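Local coordinates for lambda phage protein with carbohydrate-binding module (Shewanella oneidensis, PDB 2A5Z) that is of unknown function but binds magnesium and, with its jelly-roll fold and carbohydrate-binding module, probably recognises carbohydrate, at residues C[128-140]-C[147-159]. Sequence-based numbering, arbitrary orientation.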
# COMPACT_ATOMS: atom_id res chain seq x y z
N SER C 128 -25.45 5.53 -16.33
CA SER C 128 -26.10 5.91 -17.58
C SER C 128 -27.64 5.82 -17.54
O SER C 128 -28.33 6.34 -18.43
CB SER C 128 -25.54 5.10 -18.75
OG SER C 128 -25.81 3.73 -18.57
N ALA C 129 -28.16 5.14 -16.51
CA ALA C 129 -29.59 5.12 -16.20
C ALA C 129 -29.75 5.17 -14.69
O ALA C 129 -29.07 4.42 -13.97
CB ALA C 129 -30.26 3.85 -16.76
N PHE C 130 -30.62 6.06 -14.21
CA PHE C 130 -31.02 6.03 -12.81
C PHE C 130 -31.99 4.86 -12.56
O PHE C 130 -32.65 4.38 -13.47
CB PHE C 130 -31.64 7.36 -12.38
CG PHE C 130 -30.66 8.51 -12.37
CD1 PHE C 130 -29.48 8.44 -11.63
CD2 PHE C 130 -30.93 9.68 -13.09
CE1 PHE C 130 -28.57 9.50 -11.62
CE2 PHE C 130 -30.03 10.74 -13.09
CZ PHE C 130 -28.85 10.66 -12.36
N ASN C 131 -32.04 4.42 -11.31
CA ASN C 131 -32.90 3.31 -10.91
C ASN C 131 -33.25 3.55 -9.45
O ASN C 131 -32.39 3.98 -8.68
CB ASN C 131 -32.14 1.99 -11.11
CG ASN C 131 -33.01 0.76 -10.91
OD1 ASN C 131 -33.42 0.44 -9.79
ND2 ASN C 131 -33.27 0.03 -11.99
N PRO C 132 -34.53 3.34 -9.06
CA PRO C 132 -34.93 3.51 -7.66
C PRO C 132 -34.15 2.65 -6.66
O PRO C 132 -34.16 2.94 -5.47
CB PRO C 132 -36.42 3.13 -7.66
CG PRO C 132 -36.68 2.45 -8.96
CD PRO C 132 -35.67 2.98 -9.92
N ALA C 133 -33.45 1.62 -7.15
CA ALA C 133 -32.64 0.74 -6.30
C ALA C 133 -31.28 1.33 -5.92
O ALA C 133 -30.59 0.80 -5.03
CB ALA C 133 -32.46 -0.61 -6.98
N GLN C 134 -30.89 2.42 -6.60
CA GLN C 134 -29.60 3.06 -6.34
C GLN C 134 -29.60 3.93 -5.08
O GLN C 134 -30.44 4.83 -4.93
CB GLN C 134 -29.14 3.89 -7.55
CG GLN C 134 -28.99 3.11 -8.85
CD GLN C 134 -29.09 3.99 -10.09
OE1 GLN C 134 -29.45 5.17 -10.01
NE2 GLN C 134 -28.78 3.41 -11.25
N LEU C 135 -28.65 3.66 -4.18
CA LEU C 135 -28.42 4.46 -2.98
C LEU C 135 -26.92 4.69 -2.81
O LEU C 135 -26.15 3.74 -2.67
CB LEU C 135 -29.01 3.78 -1.72
CG LEU C 135 -28.72 4.37 -0.32
CD1 LEU C 135 -29.34 5.75 -0.13
CD2 LEU C 135 -29.20 3.44 0.77
N THR C 136 -26.54 5.96 -2.84
CA THR C 136 -25.15 6.37 -2.66
C THR C 136 -25.08 7.43 -1.56
O THR C 136 -25.98 8.26 -1.43
CB THR C 136 -24.56 6.91 -3.98
OG1 THR C 136 -24.73 5.93 -5.01
CG2 THR C 136 -23.08 7.22 -3.85
N VAL C 137 -24.01 7.39 -0.77
CA VAL C 137 -23.76 8.38 0.28
C VAL C 137 -22.32 8.88 0.23
O VAL C 137 -21.38 8.09 0.09
CB VAL C 137 -24.03 7.82 1.72
CG1 VAL C 137 -23.91 8.94 2.76
CG2 VAL C 137 -25.41 7.19 1.81
N ILE C 138 -22.15 10.20 0.31
CA ILE C 138 -20.86 10.80 0.60
C ILE C 138 -20.98 11.37 2.02
O ILE C 138 -21.66 12.37 2.25
CB ILE C 138 -20.42 11.84 -0.47
CG1 ILE C 138 -20.17 11.14 -1.81
CG2 ILE C 138 -19.14 12.53 -0.06
CD1 ILE C 138 -20.92 11.75 -2.98
N GLY C 139 -20.35 10.69 2.97
CA GLY C 139 -20.46 11.02 4.39
C GLY C 139 -20.27 9.77 5.23
O GLY C 139 -19.56 8.85 4.82
N SER C 140 -20.90 9.74 6.40
CA SER C 140 -20.84 8.59 7.30
C SER C 140 -21.93 7.59 6.95
O SER C 140 -22.98 7.95 6.40
CB SER C 140 -20.97 9.03 8.76
OG SER C 140 -22.21 9.66 9.01
N ILE C 147 -27.82 -0.67 6.01
CA ILE C 147 -28.55 0.37 5.28
C ILE C 147 -29.35 1.30 6.22
O ILE C 147 -30.13 2.16 5.77
CB ILE C 147 -29.45 -0.29 4.19
CG1 ILE C 147 -29.97 0.75 3.19
CG2 ILE C 147 -30.56 -1.12 4.84
CD1 ILE C 147 -30.32 0.14 1.83
N SER C 148 -29.11 1.15 7.52
CA SER C 148 -29.92 1.78 8.56
C SER C 148 -29.45 3.18 8.98
O SER C 148 -30.24 3.95 9.54
CB SER C 148 -29.96 0.88 9.79
OG SER C 148 -28.64 0.69 10.25
N ASP C 149 -28.18 3.49 8.73
CA ASP C 149 -27.60 4.75 9.19
C ASP C 149 -26.71 5.42 8.15
O ASP C 149 -25.88 4.76 7.52
CB ASP C 149 -26.78 4.53 10.47
CG ASP C 149 -27.62 4.02 11.62
OD1 ASP C 149 -28.28 4.85 12.29
OD2 ASP C 149 -27.62 2.79 11.87
N ARG C 150 -26.88 6.72 7.98
CA ARG C 150 -26.06 7.51 7.07
C ARG C 150 -26.26 9.01 7.31
O ARG C 150 -27.30 9.44 7.84
CB ARG C 150 -26.33 7.16 5.60
CG ARG C 150 -27.79 7.30 5.20
CD ARG C 150 -28.07 6.65 3.86
NE ARG C 150 -29.50 6.50 3.65
CZ ARG C 150 -30.22 5.47 4.08
NH1 ARG C 150 -31.52 5.41 3.84
NH2 ARG C 150 -29.64 4.49 4.75
N SER C 151 -25.28 9.80 6.89
CA SER C 151 -25.32 11.23 7.06
C SER C 151 -24.34 11.89 6.07
O SER C 151 -23.16 11.54 6.02
CB SER C 151 -24.99 11.57 8.53
OG SER C 151 -24.32 12.80 8.62
N GLY C 152 -24.85 12.82 5.27
CA GLY C 152 -24.02 13.52 4.28
C GLY C 152 -24.83 13.84 3.04
O GLY C 152 -26.02 14.15 3.14
N LEU C 153 -24.19 13.81 1.88
CA LEU C 153 -24.93 13.93 0.63
C LEU C 153 -25.43 12.55 0.22
O LEU C 153 -24.64 11.64 -0.05
CB LEU C 153 -24.10 14.54 -0.50
CG LEU C 153 -24.93 14.93 -1.74
CD1 LEU C 153 -25.59 16.31 -1.56
CD2 LEU C 153 -24.09 14.90 -3.00
N ILE C 154 -26.75 12.39 0.20
CA ILE C 154 -27.37 11.12 -0.14
C ILE C 154 -27.93 11.22 -1.55
O ILE C 154 -28.50 12.23 -1.93
CB ILE C 154 -28.48 10.76 0.88
CG1 ILE C 154 -27.89 10.61 2.29
CG2 ILE C 154 -29.23 9.47 0.46
CD1 ILE C 154 -28.90 10.88 3.42
N ILE C 155 -27.75 10.16 -2.34
CA ILE C 155 -28.30 10.12 -3.68
C ILE C 155 -29.18 8.89 -3.80
O ILE C 155 -28.68 7.77 -3.77
CB ILE C 155 -27.17 10.12 -4.76
CG1 ILE C 155 -26.30 11.38 -4.63
CG2 ILE C 155 -27.78 9.97 -6.17
CD1 ILE C 155 -25.00 11.35 -5.42
N GLU C 156 -30.49 9.10 -3.91
CA GLU C 156 -31.44 8.03 -4.18
C GLU C 156 -32.02 8.22 -5.57
O GLU C 156 -32.63 9.26 -5.85
CB GLU C 156 -32.56 8.00 -3.14
CG GLU C 156 -32.06 7.80 -1.72
CD GLU C 156 -33.18 7.76 -0.70
OE1 GLU C 156 -34.20 8.46 -0.88
OE2 GLU C 156 -33.03 7.03 0.29
N ASN C 157 -31.85 7.22 -6.43
CA ASN C 157 -32.30 7.33 -7.80
C ASN C 157 -31.58 8.56 -8.43
O ASN C 157 -30.36 8.69 -8.30
CB ASN C 157 -33.83 7.45 -7.82
CG ASN C 157 -34.46 6.94 -9.10
OD1 ASN C 157 -33.77 6.70 -10.10
ND2 ASN C 157 -35.78 6.78 -9.08
N GLY C 158 -32.31 9.46 -9.06
CA GLY C 158 -31.68 10.62 -9.69
C GLY C 158 -31.64 11.87 -8.83
O GLY C 158 -31.36 12.96 -9.34
N ASN C 159 -31.93 11.72 -7.53
CA ASN C 159 -32.05 12.85 -6.62
C ASN C 159 -30.96 12.90 -5.56
O ASN C 159 -30.76 11.93 -4.84
CB ASN C 159 -33.43 12.82 -5.93
CG ASN C 159 -34.57 13.02 -6.90
OD1 ASN C 159 -34.52 13.90 -7.75
ND2 ASN C 159 -35.62 12.21 -6.77
O HOH W 1 -28.10 7.12 -8.55
O HOH W 2 -27.15 6.40 -6.00
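Thr136 faces Ile155 as a hydrogen-bonded antiparallel pair at the middle of two neighbouring strands of the jelly roll, with N to O bonds in both directions. The axes of strands 134-137 and 153-156 lie 4.7 Å apart, and strand 230-234 flanks 134-137 on its other edge. Pairing continues through Ile138 and Leu153, then past Gly139 and Gly152, where both strands turn a corner, to Ser140 and Ser151. A CB on Gly139 would run into Ser151 O, and one on Gly152 into Ile138 O; the backbone angles, phi near 150° and psi near -150°, by themselves call for glycine at both positions. Ile138 and Leu153 share the inner face with Thr136 and Ile155; Leu153 packs there on Val199 and Leu201 of the other sheet, while Thr136 OG1 bonds to Thr232 OG1 and to a water that donates to Ile155 O.

On the opposite face Leu135, Val137 and Ile154 are also buried; only toward its rim do Glu156, Arg150 and Ile147 become partly exposed. Arg150 reaches across it: CG sits between backbone N and carbonyl carbon, and the chain, extended to NE, crosses Val137 at about a right angle, CD 3.4 Å from Val137 CG2. Leu135 CD2 lies over the centre of the guanidinium and also touches Ile147 CD1 at 3.6 Å. NH2 of Arg150 donates to Ile147 O from above the carbonyl plane, which helps to hold the guanidinium with its face against Leu135 CD2.

At the partly exposed turn end, Asn157 N donates to Gln134 O, and a water bridges Gln134 OE1 and Asn157 O. Within the type II' turn 156-159, Gly158 sets its CA over the centre of one face of the Phe130 ring, a CH-pi contact 3.5 Å from the centroid and 8° off the normal.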